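Long-range contacts in probable dehydrogenase (Bordetella bronchiseptica, PDB 3MOI), which is probably an NAD(P)-dependent oxidoreductase of the GFO/IDH/MocA family, pairing a Rossmann-type nucleotide-binding domain with a C-terminal sheet domain: residues V116-V120 against E347-I352; V142-L148 against L304-A310; E211-A216 against M228-Y233. All blocks are in the same frame, centred on the assembly; numbering follows the deposited sequence.

Interaction 1 (V116-V120 against E347-I352)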
ATOM      1  N   VAL A 116     -37.082  12.326  -8.448  1.00 32.25           N
ATOM      2  CA  VAL A 116     -36.846  11.779  -7.122  1.00 31.05           C
ATOM      3  C   VAL A 116     -35.366  11.809  -6.744  1.00 31.32           C
ATOM      4  O   VAL A 116     -34.524  11.982  -7.617  1.00 32.93           O
ATOM      5  CB  VAL A 116     -37.424  10.336  -6.976  1.00 31.16           C
ATOM      6  CG1 VAL A 116     -38.924  10.313  -7.319  1.00 28.28           C
ATOM      7  CG2 VAL A 116     -36.625   9.351  -7.713  1.00 26.02           C
ATOM      8  N   HIS A 117     -35.056  11.642  -5.459  1.00 30.08           N
ATOM      9  CA  HIS A 117     -33.688  11.531  -5.012  1.00 29.69           C
ATOM     10  C   HIS A 117     -33.297  10.099  -4.817  1.00 29.13           C
ATOM     11  O   HIS A 117     -34.086   9.326  -4.270  1.00 29.40           O
ATOM     12  CB  HIS A 117     -33.473  12.256  -3.707  1.00 29.19           C
ATOM     13  CG  HIS A 117     -33.643  13.732  -3.831  1.00 32.18           C
ATOM     14  ND1 HIS A 117     -34.788  14.397  -3.418  1.00 33.37           N
ATOM     15  CD2 HIS A 117     -32.844  14.667  -4.383  1.00 30.92           C
ATOM     16  CE1 HIS A 117     -34.658  15.686  -3.671  1.00 30.92           C
ATOM     17  NE2 HIS A 117     -33.483  15.875  -4.241  1.00 33.44           N
ATOM     18  N   LEU A 118     -32.063   9.781  -5.213  1.00 27.65           N
ATOM     19  CA  LEU A 118     -31.503   8.458  -5.091  1.00 27.49           C
ATOM     20  C   LEU A 118     -30.173   8.529  -4.459  1.00 26.57           C
ATOM     21  O   LEU A 118     -29.394   9.300  -4.867  1.00 26.93           O
ATOM     22  CB  LEU A 118     -31.254   7.815  -6.489  1.00 27.65           C
ATOM     23  CG  LEU A 118     -30.590   6.402  -6.394  1.00 30.22           C
ATOM     24  CD1 LEU A 118     -31.197   5.328  -7.426  1.00 29.35           C
ATOM     25  CD2 LEU A 118     -29.119   6.516  -6.550  1.00 27.42           C
ATOM     26  N   VAL A 119     -29.872   7.653  -3.525  1.00 27.21           N
ATOM     27  CA  VAL A 119     -28.535   7.487  -3.006  1.00 26.69           C
ATOM     28  C   VAL A 119     -28.138   6.014  -3.129  1.00 28.51           C
ATOM     29  O   VAL A 119     -28.953   5.137  -2.840  1.00 28.54           O
ATOM     30  CB  VAL A 119     -28.524   7.814  -1.480  1.00 26.63           C
ATOM     31  CG1 VAL A 119     -27.274   7.152  -0.731  1.00 24.26           C
ATOM     32  CG2 VAL A 119     -28.634   9.294  -1.234  1.00 25.37           C
ATOM     33  N   VAL A 120     -26.872   5.717  -3.412  1.00 30.26           N
ATOM     34  CA  VAL A 120     -26.375   4.333  -3.280  1.00 31.55           C
ATOM     35  C   VAL A 120     -25.365   4.171  -2.147  1.00 33.82           C
ATOM     36  O   VAL A 120     -24.456   4.972  -2.128  1.00 36.45           O
ATOM     37  CB  VAL A 120     -25.779   3.909  -4.695  1.00 32.46           C
ATOM     38  CG1 VAL A 120     -25.769   5.026  -5.713  1.00 29.15           C
ATOM     39  CG2 VAL A 120     -24.440   3.207  -4.633  1.00 30.75           C
ATOM     40  N   GLU A 347     -27.922  11.193   4.207  1.00 33.76           N
ATOM     41  CA  GLU A 347     -27.685  11.753   2.899  1.00 33.50           C
ATOM     42  C   GLU A 347     -29.012  11.875   2.149  1.00 33.15           C
ATOM     43  O   GLU A 347     -29.286  12.900   1.598  1.00 33.68           O
ATOM     44  CB  GLU A 347     -26.685  10.936   2.130  1.00 33.25           C
ATOM     45  CG  GLU A 347     -26.265  11.627   0.927  1.00 32.67           C
ATOM     46  CD  GLU A 347     -25.278  10.840   0.092  1.00 35.32           C
ATOM     47  OE1 GLU A 347     -24.943  11.350  -1.024  1.00 36.46           O
ATOM     48  OE2 GLU A 347     -24.831   9.744   0.535  1.00 33.13           O
ATOM     49  N   LEU A 348     -29.878  10.880   2.205  1.00 32.91           N
ATOM     50  CA  LEU A 348     -31.201  11.045   1.556  1.00 33.50           C
ATOM     51  C   LEU A 348     -32.076  12.139   2.181  1.00 33.21           C
ATOM     52  O   LEU A 348     -32.639  12.988   1.449  1.00 32.67           O
ATOM     53  CB  LEU A 348     -31.999   9.773   1.623  1.00 33.15           C
ATOM     54  CG  LEU A 348     -32.709   9.171   0.441  1.00 32.73           C
ATOM     55  CD1 LEU A 348     -34.044   8.629   0.965  1.00 25.24           C
ATOM     56  CD2 LEU A 348     -32.816   9.999  -0.769  1.00 27.14           C
ATOM     57  N   ARG A 349     -32.182  12.119   3.520  1.00 33.45           N
ATOM     58  CA  ARG A 349     -33.011  13.111   4.244  1.00 33.75           C
ATOM     59  C   ARG A 349     -32.621  14.476   3.800  1.00 32.78           C
ATOM     60  O   ARG A 349     -33.460  15.278   3.442  1.00 33.20           O
ATOM     61  CB  ARG A 349     -32.855  13.016   5.768  1.00 34.20           C
ATOM     62  CG  ARG A 349     -33.741  14.085   6.559  1.00 36.99           C
ATOM     63  CD  ARG A 349     -32.892  14.962   7.648  1.00 42.10           C
ATOM     64  NE  ARG A 349     -32.149  14.017   8.497  1.00 43.41           N
ATOM     65  CZ  ARG A 349     -30.826  13.895   8.605  1.00 41.25           C
ATOM     66  NH1 ARG A 349     -29.961  14.721   8.016  1.00 41.28           N
ATOM     67  NH2 ARG A 349     -30.371  12.928   9.369  1.00 42.57           N
ATOM     68  N   ASP A 350     -31.329  14.719   3.838  1.00 32.72           N
ATOM     69  CA  ASP A 350     -30.771  15.973   3.438  1.00 33.61           C
ATOM     70  C   ASP A 350     -31.153  16.368   2.035  1.00 33.42           C
ATOM     71  O   ASP A 350     -31.446  17.535   1.772  1.00 34.15           O
ATOM     72  CB  ASP A 350     -29.239  15.938   3.559  1.00 34.31           C
ATOM     73  CG  ASP A 350     -28.740  16.240   4.985  1.00 36.23           C
ATOM     74  OD1 ASP A 350     -29.553  16.589   5.852  1.00 40.07           O
ATOM     75  OD2 ASP A 350     -27.518  16.127   5.234  1.00 42.75           O
ATOM     76  N   ALA A 351     -31.180  15.395   1.133  1.00 32.99           N
ATOM     77  CA  ALA A 351     -31.576  15.637  -0.224  1.00 31.95           C
ATOM     78  C   ALA A 351     -33.051  15.974  -0.333  1.00 31.84           C
ATOM     79  O   ALA A 351     -33.449  16.932  -0.992  1.00 30.21           O
ATOM     80  CB  ALA A 351     -31.230  14.439  -1.029  1.00 32.55           C
ATOM     81  N   ILE A 352     -33.884  15.176   0.328  1.00 32.52           N
ATOM     82  CA  ILE A 352     -35.332  15.383   0.259  1.00 31.82           C
ATOM     83  C   ILE A 352     -35.651  16.715   0.887  1.00 32.92           C
ATOM     84  O   ILE A 352     -36.491  17.438   0.389  1.00 33.39           O
ATOM     85  CB  ILE A 352     -36.075  14.297   1.046  1.00 31.94           C
ATOM     86  CG1 ILE A 352     -35.882  12.929   0.382  1.00 31.20           C
ATOM     87  CG2 ILE A 352     -37.620  14.681   1.181  1.00 31.32           C
ATOM     88  CD1 ILE A 352     -36.201  11.686   1.267  1.00 28.57           C
TER

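Interaction 2 (V142-L148 against L304-A310)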
ATOM      1  N   VAL A 142      -4.415  21.287   5.944  1.00 42.53           N
ATOM      2  CA  VAL A 142      -3.586  20.145   5.655  1.00 41.38           C
ATOM      3  C   VAL A 142      -2.922  20.238   4.292  1.00 40.73           C
ATOM      4  O   VAL A 142      -1.987  19.505   4.040  1.00 39.63           O
ATOM      5  CB  VAL A 142      -4.507  18.913   5.795  1.00 42.34           C
ATOM      6  CG1 VAL A 142      -4.469  17.999   4.596  1.00 42.07           C
ATOM      7  CG2 VAL A 142      -4.312  18.264   7.161  1.00 40.22           C
ATOM      8  N   GLY A 143      -3.406  21.145   3.433  1.00 41.14           N
ATOM      9  CA  GLY A 143      -2.873  21.390   2.064  1.00 41.23           C
ATOM     10  C   GLY A 143      -3.463  20.416   1.031  1.00 41.77           C
ATOM     11  O   GLY A 143      -4.323  19.638   1.378  1.00 40.67           O
ATOM     12  N   ARG A 144      -2.978  20.448  -0.218  1.00 42.59           N
ATOM     13  CA  ARG A 144      -3.426  19.525  -1.282  1.00 43.64           C
ATOM     14  C   ARG A 144      -3.072  18.045  -1.109  1.00 42.00           C
ATOM     15  O   ARG A 144      -1.968  17.690  -0.650  1.00 41.94           O
ATOM     16  CB  ARG A 144      -2.857  19.924  -2.635  1.00 45.07           C
ATOM     17  CG  ARG A 144      -3.341  21.300  -3.126  1.00 54.19           C
ATOM     18  CD  ARG A 144      -3.853  21.195  -4.610  1.00 64.73           C
ATOM     19  NE  ARG A 144      -3.535  22.375  -5.439  1.00 71.79           N
ATOM     20  CZ  ARG A 144      -3.494  22.368  -6.779  1.00 76.14           C
ATOM     21  NH1 ARG A 144      -3.758  21.243  -7.471  1.00 76.84           N
ATOM     22  NH2 ARG A 144      -3.201  23.492  -7.435  1.00 76.75           N
ATOM     23  N   VAL A 145      -4.005  17.179  -1.506  1.00 39.74           N
ATOM     24  CA  VAL A 145      -3.723  15.779  -1.602  1.00 37.67           C
ATOM     25  C   VAL A 145      -2.740  15.555  -2.727  1.00 36.48           C
ATOM     26  O   VAL A 145      -2.945  16.046  -3.817  1.00 36.05           O
ATOM     27  CB  VAL A 145      -4.951  14.974  -1.922  1.00 38.00           C
ATOM     28  CG1 VAL A 145      -4.576  13.468  -2.088  1.00 36.90           C
ATOM     29  CG2 VAL A 145      -6.004  15.179  -0.837  1.00 36.41           C
ATOM     30  N   SER A 146      -1.667  14.814  -2.435  1.00 35.30           N
ATOM     31  CA  SER A 146      -0.713  14.376  -3.450  1.00 34.26           C
ATOM     32  C   SER A 146      -0.990  12.942  -3.888  1.00 32.50           C
ATOM     33  O   SER A 146      -0.902  12.625  -5.058  1.00 32.89           O
ATOM     34  CB  SER A 146       0.733  14.483  -2.950  1.00 34.09           C
ATOM     35  OG  SER A 146       1.648  14.075  -3.983  1.00 36.03           O
ATOM     36  N   MET A 147      -1.338  12.089  -2.950  1.00 30.77           N
ATOM     37  CA  MET A 147      -1.493  10.689  -3.237  1.00 30.48           C
ATOM     38  C   MET A 147      -2.260  10.035  -2.117  1.00 30.56           C
ATOM     39  O   MET A 147      -2.219  10.513  -1.042  1.00 30.66           O
ATOM     40  CB  MET A 147      -0.137   9.999  -3.481  1.00 30.11           C
ATOM     41  CG  MET A 147       0.789   9.672  -2.246  1.00 28.91           C
ATOM     42  SD  MET A 147       2.316   8.779  -2.677  1.00 20.02           S
ATOM     43  CE  MET A 147       2.982   8.842  -1.030  1.00 26.12           C
ATOM     44  N   LEU A 148      -3.017   8.987  -2.396  1.00 31.42           N
ATOM     45  CA  LEU A 148      -3.647   8.180  -1.365  1.00 32.03           C
ATOM     46  C   LEU A 148      -3.132   6.766  -1.428  1.00 32.43           C
ATOM     47  O   LEU A 148      -2.811   6.286  -2.493  1.00 31.88           O
ATOM     48  CB  LEU A 148      -5.143   8.081  -1.618  1.00 33.12           C
ATOM     49  CG  LEU A 148      -6.034   9.246  -1.204  1.00 33.60           C
ATOM     50  CD1 LEU A 148      -5.992  10.257  -2.336  1.00 36.37           C
ATOM     51  CD2 LEU A 148      -7.377   8.726  -0.968  1.00 30.53           C
ATOM     52  N   LEU A 304      -4.382   5.796   3.850  1.00 34.46           N
ATOM     53  CA  LEU A 304      -3.363   6.794   4.162  1.00 35.01           C
ATOM     54  C   LEU A 304      -3.303   7.947   3.141  1.00 34.57           C
ATOM     55  O   LEU A 304      -2.887   7.760   1.999  1.00 34.74           O
ATOM     56  CB  LEU A 304      -1.962   6.096   4.241  1.00 35.86           C
ATOM     57  CG  LEU A 304      -1.753   5.084   5.404  1.00 35.41           C
ATOM     58  CD1 LEU A 304      -0.798   3.936   5.149  1.00 30.42           C
ATOM     59  CD2 LEU A 304      -1.307   5.846   6.631  1.00 36.79           C
ATOM     60  N   VAL A 305      -3.689   9.147   3.549  1.00 34.11           N
ATOM     61  CA  VAL A 305      -3.854  10.237   2.580  1.00 32.90           C
ATOM     62  C   VAL A 305      -2.696  11.131   2.756  1.00 33.77           C
ATOM     63  O   VAL A 305      -2.566  11.703   3.808  1.00 34.99           O
ATOM     64  CB  VAL A 305      -5.116  11.027   2.885  1.00 31.85           C
ATOM     65  CG1 VAL A 305      -5.309  12.173   1.925  1.00 25.03           C
ATOM     66  CG2 VAL A 305      -6.267  10.076   2.937  1.00 31.00           C
ATOM     67  N   THR A 306      -1.831  11.280   1.776  1.00 33.65           N
ATOM     68  CA  THR A 306      -0.714  12.101   2.063  1.00 34.03           C
ATOM     69  C   THR A 306      -0.866  13.480   1.410  1.00 35.56           C
ATOM     70  O   THR A 306      -0.931  13.649   0.187  1.00 35.47           O
ATOM     71  CB  THR A 306       0.690  11.331   1.896  1.00 34.19           C
ATOM     72  OG1 THR A 306       1.536  11.950   0.945  1.00 35.48           O
ATOM     73  CG2 THR A 306       0.549   9.936   1.660  1.00 30.18           C
ATOM     74  N   CYS A 307      -1.009  14.485   2.270  1.00 37.05           N
ATOM     75  CA  CYS A 307      -1.128  15.855   1.831  1.00 37.43           C
ATOM     76  C   CYS A 307       0.150  16.641   2.055  1.00 38.50           C
ATOM     77  O   CYS A 307       1.063  16.154   2.661  1.00 39.17           O
ATOM     78  CB  CYS A 307      -2.284  16.517   2.529  1.00 37.34           C
ATOM     79  SG  CYS A 307      -3.732  15.474   2.666  1.00 34.56           S
ATOM     80  N   GLU A 308       0.199  17.856   1.515  1.00 40.33           N
ATOM     81  CA  GLU A 308       1.336  18.759   1.674  1.00 41.66           C
ATOM     82  C   GLU A 308       1.741  18.916   3.159  1.00 41.02           C
ATOM     83  O   GLU A 308       2.897  18.858   3.483  1.00 40.14           O
ATOM     84  CB  GLU A 308       1.007  20.163   1.130  1.00 42.67           C
ATOM     85  CG  GLU A 308       1.085  20.354  -0.384  1.00 45.79           C
ATOM     86  CD  GLU A 308       0.304  21.614  -0.924  1.00 49.64           C
ATOM     87  OE1 GLU A 308      -0.757  22.058  -0.358  1.00 46.59           O
ATOM     88  OE2 GLU A 308       0.787  22.128  -1.967  1.00 52.98           O
ATOM     89  N   HIS A 309       0.785  19.119   4.054  1.00 40.31           N
ATOM     90  CA  HIS A 309       1.166  19.441   5.434  1.00 40.36           C
ATOM     91  C   HIS A 309       0.852  18.320   6.433  1.00 39.89           C
ATOM     92  O   HIS A 309       1.033  18.495   7.631  1.00 40.42           O
ATOM     93  CB  HIS A 309       0.590  20.826   5.860  1.00 40.38           C
ATOM     94  CG  HIS A 309       1.100  21.970   5.017  1.00 40.77           C
ATOM     95  ND1 HIS A 309       0.266  22.848   4.356  1.00 42.47           N
ATOM     96  CD2 HIS A 309       2.359  22.329   4.679  1.00 40.59           C
ATOM     97  CE1 HIS A 309       0.991  23.708   3.664  1.00 41.49           C
ATOM     98  NE2 HIS A 309       2.265  23.414   3.847  1.00 41.14           N
ATOM     99  N   ALA A 310       0.507  17.134   5.940  1.00 39.05           N
ATOM    100  CA  ALA A 310       0.162  16.044   6.831  1.00 38.77           C
ATOM    101  C   ALA A 310      -0.105  14.747   6.088  1.00 38.63           C
ATOM    102  O   ALA A 310      -0.436  14.792   4.910  1.00 39.01           O
ATOM    103  CB  ALA A 310      -1.098  16.420   7.629  1.00 38.69           C
TER

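Interaction 3 (E211-A216 against M228-Y233)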
ATOM      1  N   GLU A 211     -12.504 -13.150  -8.924  1.00 33.39           N
ATOM      2  CA  GLU A 211     -11.393 -12.353  -8.524  1.00 32.32           C
ATOM      3  C   GLU A 211     -11.338 -12.294  -7.009  1.00 31.34           C
ATOM      4  O   GLU A 211     -12.292 -11.908  -6.372  1.00 31.43           O
ATOM      5  CB  GLU A 211     -11.514 -10.944  -9.111  1.00 32.17           C
ATOM      6  CG  GLU A 211     -11.193 -10.851 -10.595  1.00 32.66           C
ATOM      7  CD  GLU A 211     -12.318 -11.250 -11.525  1.00 34.59           C
ATOM      8  OE1 GLU A 211     -13.474 -11.256 -11.050  1.00 34.24           O
ATOM      9  OE2 GLU A 211     -12.040 -11.583 -12.735  1.00 39.06           O
ATOM     10  N   GLY A 212     -10.215 -12.679  -6.445  1.00 30.74           N
ATOM     11  CA  GLY A 212      -9.952 -12.448  -5.049  1.00 30.91           C
ATOM     12  C   GLY A 212      -8.911 -11.413  -4.675  1.00 31.19           C
ATOM     13  O   GLY A 212      -8.896 -10.990  -3.520  1.00 31.67           O
ATOM     14  N   ASN A 213      -8.040 -10.986  -5.603  1.00 31.35           N
ATOM     15  CA  ASN A 213      -7.137  -9.848  -5.308  1.00 30.60           C
ATOM     16  C   ASN A 213      -6.934  -8.869  -6.427  1.00 31.24           C
ATOM     17  O   ASN A 213      -6.995  -9.190  -7.610  1.00 32.85           O
ATOM     18  CB  ASN A 213      -5.771 -10.335  -4.860  1.00 30.62           C
ATOM     19  CG  ASN A 213      -5.022 -11.137  -5.959  1.00 29.59           C
ATOM     20  OD1 ASN A 213      -5.511 -12.122  -6.449  1.00 34.06           O
ATOM     21  ND2 ASN A 213      -3.850 -10.714  -6.302  1.00 27.61           N
ATOM     22  N   CYS A 214      -6.540  -7.673  -6.061  1.00 31.21           N
ATOM     23  CA  CYS A 214      -6.343  -6.670  -7.059  1.00 30.79           C
ATOM     24  C   CYS A 214      -5.349  -5.687  -6.616  1.00 30.30           C
ATOM     25  O   CYS A 214      -5.424  -5.251  -5.497  1.00 30.31           O
ATOM     26  CB  CYS A 214      -7.621  -5.913  -7.245  1.00 31.23           C
ATOM     27  SG  CYS A 214      -7.471  -4.416  -8.261  1.00 35.87           S
ATOM     28  N   ALA A 215      -4.478  -5.273  -7.532  1.00 29.65           N
ATOM     29  CA  ALA A 215      -3.601  -4.153  -7.297  1.00 30.11           C
ATOM     30  C   ALA A 215      -3.879  -3.107  -8.364  1.00 30.09           C
ATOM     31  O   ALA A 215      -3.886  -3.448  -9.562  1.00 29.10           O
ATOM     32  CB  ALA A 215      -2.052  -4.597  -7.275  1.00 27.28           C
ATOM     33  N   ALA A 216      -4.101  -1.862  -7.926  1.00 30.26           N
ATOM     34  CA  ALA A 216      -4.430  -0.760  -8.852  1.00 31.48           C
ATOM     35  C   ALA A 216      -3.854   0.571  -8.478  1.00 32.10           C
ATOM     36  O   ALA A 216      -3.730   0.894  -7.303  1.00 32.69           O
ATOM     37  CB  ALA A 216      -5.994  -0.583  -9.019  1.00 30.12           C
ATOM     38  N   MET A 228      -4.720   1.401  -4.779  1.00 31.10           N
ATOM     39  CA  MET A 228      -5.791   0.604  -4.173  1.00 30.98           C
ATOM     40  C   MET A 228      -5.322  -0.844  -4.310  1.00 30.72           C
ATOM     41  O   MET A 228      -4.988  -1.293  -5.418  1.00 30.69           O
ATOM     42  CB  MET A 228      -7.089   0.869  -4.936  1.00 30.60           C
ATOM     43  CG  MET A 228      -8.329   0.081  -4.590  1.00 33.22           C
ATOM     44  SD  MET A 228      -9.758   0.367  -5.747  1.00 28.23           S
ATOM     45  CE  MET A 228      -9.243   1.937  -6.169  1.00 30.92           C
ATOM     46  N   VAL A 229      -5.241  -1.538  -3.179  1.00 30.18           N
ATOM     47  CA  VAL A 229      -4.852  -2.924  -3.124  1.00 29.79           C
ATOM     48  C   VAL A 229      -5.852  -3.687  -2.272  1.00 30.71           C
ATOM     49  O   VAL A 229      -6.240  -3.240  -1.196  1.00 31.94           O
ATOM     50  CB  VAL A 229      -3.442  -3.107  -2.476  1.00 30.02           C
ATOM     51  CG1 VAL A 229      -3.193  -4.602  -2.144  1.00 28.87           C
ATOM     52  CG2 VAL A 229      -2.335  -2.569  -3.363  1.00 25.47           C
ATOM     53  N   TYR A 230      -6.248  -4.866  -2.724  1.00 31.42           N
ATOM     54  CA  TYR A 230      -7.282  -5.689  -2.024  1.00 31.01           C
ATOM     55  C   TYR A 230      -6.930  -7.138  -2.212  1.00 31.41           C
ATOM     56  O   TYR A 230      -6.617  -7.553  -3.341  1.00 31.14           O
ATOM     57  CB  TYR A 230      -8.693  -5.479  -2.608  1.00 29.95           C
ATOM     58  CG  TYR A 230      -9.699  -6.145  -1.750  1.00 30.70           C
ATOM     59  CD1 TYR A 230     -10.425  -5.432  -0.835  1.00 28.55           C
ATOM     60  CD2 TYR A 230      -9.864  -7.544  -1.775  1.00 31.01           C
ATOM     61  CE1 TYR A 230     -11.324  -6.059  -0.026  1.00 27.95           C
ATOM     62  CE2 TYR A 230     -10.718  -8.146  -0.976  1.00 29.40           C
ATOM     63  CZ  TYR A 230     -11.457  -7.395  -0.076  1.00 28.42           C
ATOM     64  OH  TYR A 230     -12.355  -8.012   0.766  1.00 31.89           O
ATOM     65  N   SER A 231      -7.009  -7.910  -1.135  1.00 31.95           N
ATOM     66  CA  SER A 231      -6.865  -9.382  -1.208  1.00 33.20           C
ATOM     67  C   SER A 231      -7.789 -10.049  -0.180  1.00 34.33           C
ATOM     68  O   SER A 231      -7.918  -9.571   0.967  1.00 35.19           O
ATOM     69  CB  SER A 231      -5.430  -9.769  -0.915  1.00 33.29           C
ATOM     70  OG  SER A 231      -5.233 -11.157  -1.000  1.00 33.03           O
ATOM     71  N   GLY A 232      -8.450 -11.126  -0.598  1.00 35.05           N
ATOM     72  CA  GLY A 232      -9.572 -11.708   0.155  1.00 35.26           C
ATOM     73  C   GLY A 232      -9.395 -13.173   0.475  1.00 35.51           C
ATOM     74  O   GLY A 232     -10.350 -13.844   0.816  1.00 35.19           O
ATOM     75  N   TYR A 233      -8.158 -13.671   0.394  1.00 36.16           N
ATOM     76  CA  TYR A 233      -7.914 -15.119   0.472  1.00 35.92           C
ATOM     77  C   TYR A 233      -7.782 -15.624   1.912  1.00 36.48           C
ATOM     78  O   TYR A 233      -7.450 -16.791   2.135  1.00 36.70           O
ATOM     79  CB  TYR A 233      -6.682 -15.471  -0.376  1.00 35.66           C
ATOM     80  CG  TYR A 233      -6.869 -15.135  -1.861  1.00 34.97           C
ATOM     81  CD1 TYR A 233      -7.774 -15.842  -2.656  1.00 32.28           C
ATOM     82  CD2 TYR A 233      -6.150 -14.104  -2.463  1.00 35.54           C
ATOM     83  CE1 TYR A 233      -7.961 -15.529  -4.011  1.00 33.72           C
ATOM     84  CE2 TYR A 233      -6.347 -13.768  -3.831  1.00 35.95           C
ATOM     85  CZ  TYR A 233      -7.253 -14.486  -4.584  1.00 35.59           C
ATOM     86  OH  TYR A 233      -7.434 -14.182  -5.900  1.00 35.98           O
TER

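Interaction 1 (V116-V120 against E347-I352)
Glu347 lays its aliphatic stem over the isopropyl group of Val119, and from there the helix turns its inner side chains one after another onto the strand and the residue before it. With CG anti to the backbone N (chi1 -169°) and the chain extended beyond it, Glu347 runs obliquely across the valine: its CD lies 3.9 Å from Val119 CG2 and its OE2 3.8 Å from Val119 CG1. The carboxylate is not left to this apolar neighbour, because OE2 forms a salt bridge with Arg360. Leu348, next along, bends its end inward, so that CD2 reaches to 3.8 Å from His117 CB and remains 4.3 Å from Val119 CG2, bridging His117, just before the strand, and Val119 within it. One turn on from Glu347, Ala351 delivers its methyl to the His117 imidazole from above: CB stands 3.9 Å from the ring centroid and 22° off the ring normal, a CH-pi contact. The backbone of the helix follows the methyl, Ala351 O and Ile352 N lying over a face of the ring, and the Ile352 side chain also touches His90. Helix 340-352 covers one side of strand 118-120, which is an outermost strand of the parallel Rossmann sheet and hydrogen-bonds to strand 90-93, while Leu118 points away from the helix to pack on Ile91, Val93 and Val111 of helix 101-114.

Interaction 2 (V142-L148 against L304-A310)
A classic beta bulge, in which Ser146 and Met147 together face Thr306, shifts by one residue the register between antiparallel strands 145-153 and 302-307. Thr306 is held from both of its backbone ends: its O accepts Ser146 N at 3.0 Å, its N donates to Met147 O at 2.9 Å, and both bonds are nearly straight. Met147 has CG between its backbone N and carbonyl carbon (chi1 76°), which brings the extended chain obliquely across the threonine, with CE 3.8 Å from Thr306 CG2. On the face bearing Val145 and Leu148, Val145 CG2 lies 4.1 Å from Val305 CG1. Beyond the strands the two segments stay joined through their loops. Glu308 and Arg144 pair twice: Glu308 N donates to Arg144 O, and Arg144 N donates to Glu308 OE1 at 2.7 Å, arriving from above the carboxylate plane rather than within it. Further on, His309 N reaches Val142 O at 2.8 Å, and Val142 CG2 rests 3.7 Å from Ala310 CB. Ser146 OG is hydrogen-bonded to Asn213 of the second subunit, so the bulge lies at the dimer contact. Glu308 OE2 is 5.5 Å from Arg144 NE, so any attraction between these opposite charges acts at a distance; Arg144 also has a long, weak ion pair with Asp222. The shorter link is the one from the Arg144 amide to OE1.

Interaction 3 (E211-A216 against M228-Y233)
The phenolic OH of Tyr233 takes a weak hydrogen bond from Gly212 N (3.2 Å, bent to 120° at the hydrogen) and is hydrogen-bonded as well to Leu204 N, so backbone amides from two places meet the end of the ring. Gly212 carries no side chain, and the ring comes close beside it, with Tyr233 CZ 3.4 Å from Gly212 CA. Asn213 approaches the same ring at its edge: with CG between the backbone N and the carbonyl carbon (chi1 63°), the side chain crosses the tyrosine obliquely, CG lying near the ring plane and 3.6 Å from Tyr233 CE2, while amide and ring planes stand 61° apart. The carbonyl of Gly212 serves the partner strand instead: it receives a weak bond from Gly232 N and meets the edge of the Tyr230 ring, where CD2 is 4.0 Å from Gly212 O.

From here the two segments run as the arms of a beta hairpin, strands 213-220 and 225-231, in the large mixed sheet characteristic of the C-terminal domain of this family; on the far side of the first arm, Gly212 and Asn213 both face Gly202 in a classic beta bulge. Cys214 and Tyr230 make a hydrogen-bonded pair, with Cys214 N 2.7 Å from Tyr230 O in the carbonyl plane. Ala216 and Met228 do likewise, Met228 N lying 2.8 Å from Ala216 O. Side chains of these four residues share one face, where Met228 packs on helix 179-190 and Tyr230 OH is hydrogen-bonded to Gln178. The other face carries Asn213, Ala215, Val229 and Ser231, all of which pack on Met147 of the second subunit.

Followed from the N terminus, the chain lays down residues 116-120 in the Rossmann sheet, then 142-148 and 211-216 in the mixed sheet, before any of the three loops closes. They close in reverse order: interaction 3 first, as a short hairpin at 228-233; interaction 2 next, at 304-310; interaction 1 last, at 347-352. The contacts are therefore nested, and none cross. Interactions 2 and 3 belong to one sheet, where strands 145-153 and 225-231 are neighbours, and both touch the second subunit. Interaction 1, its centre about 30 Å from that of interaction 2, brings the late helix 340-352 back to the nucleotide-binding domain.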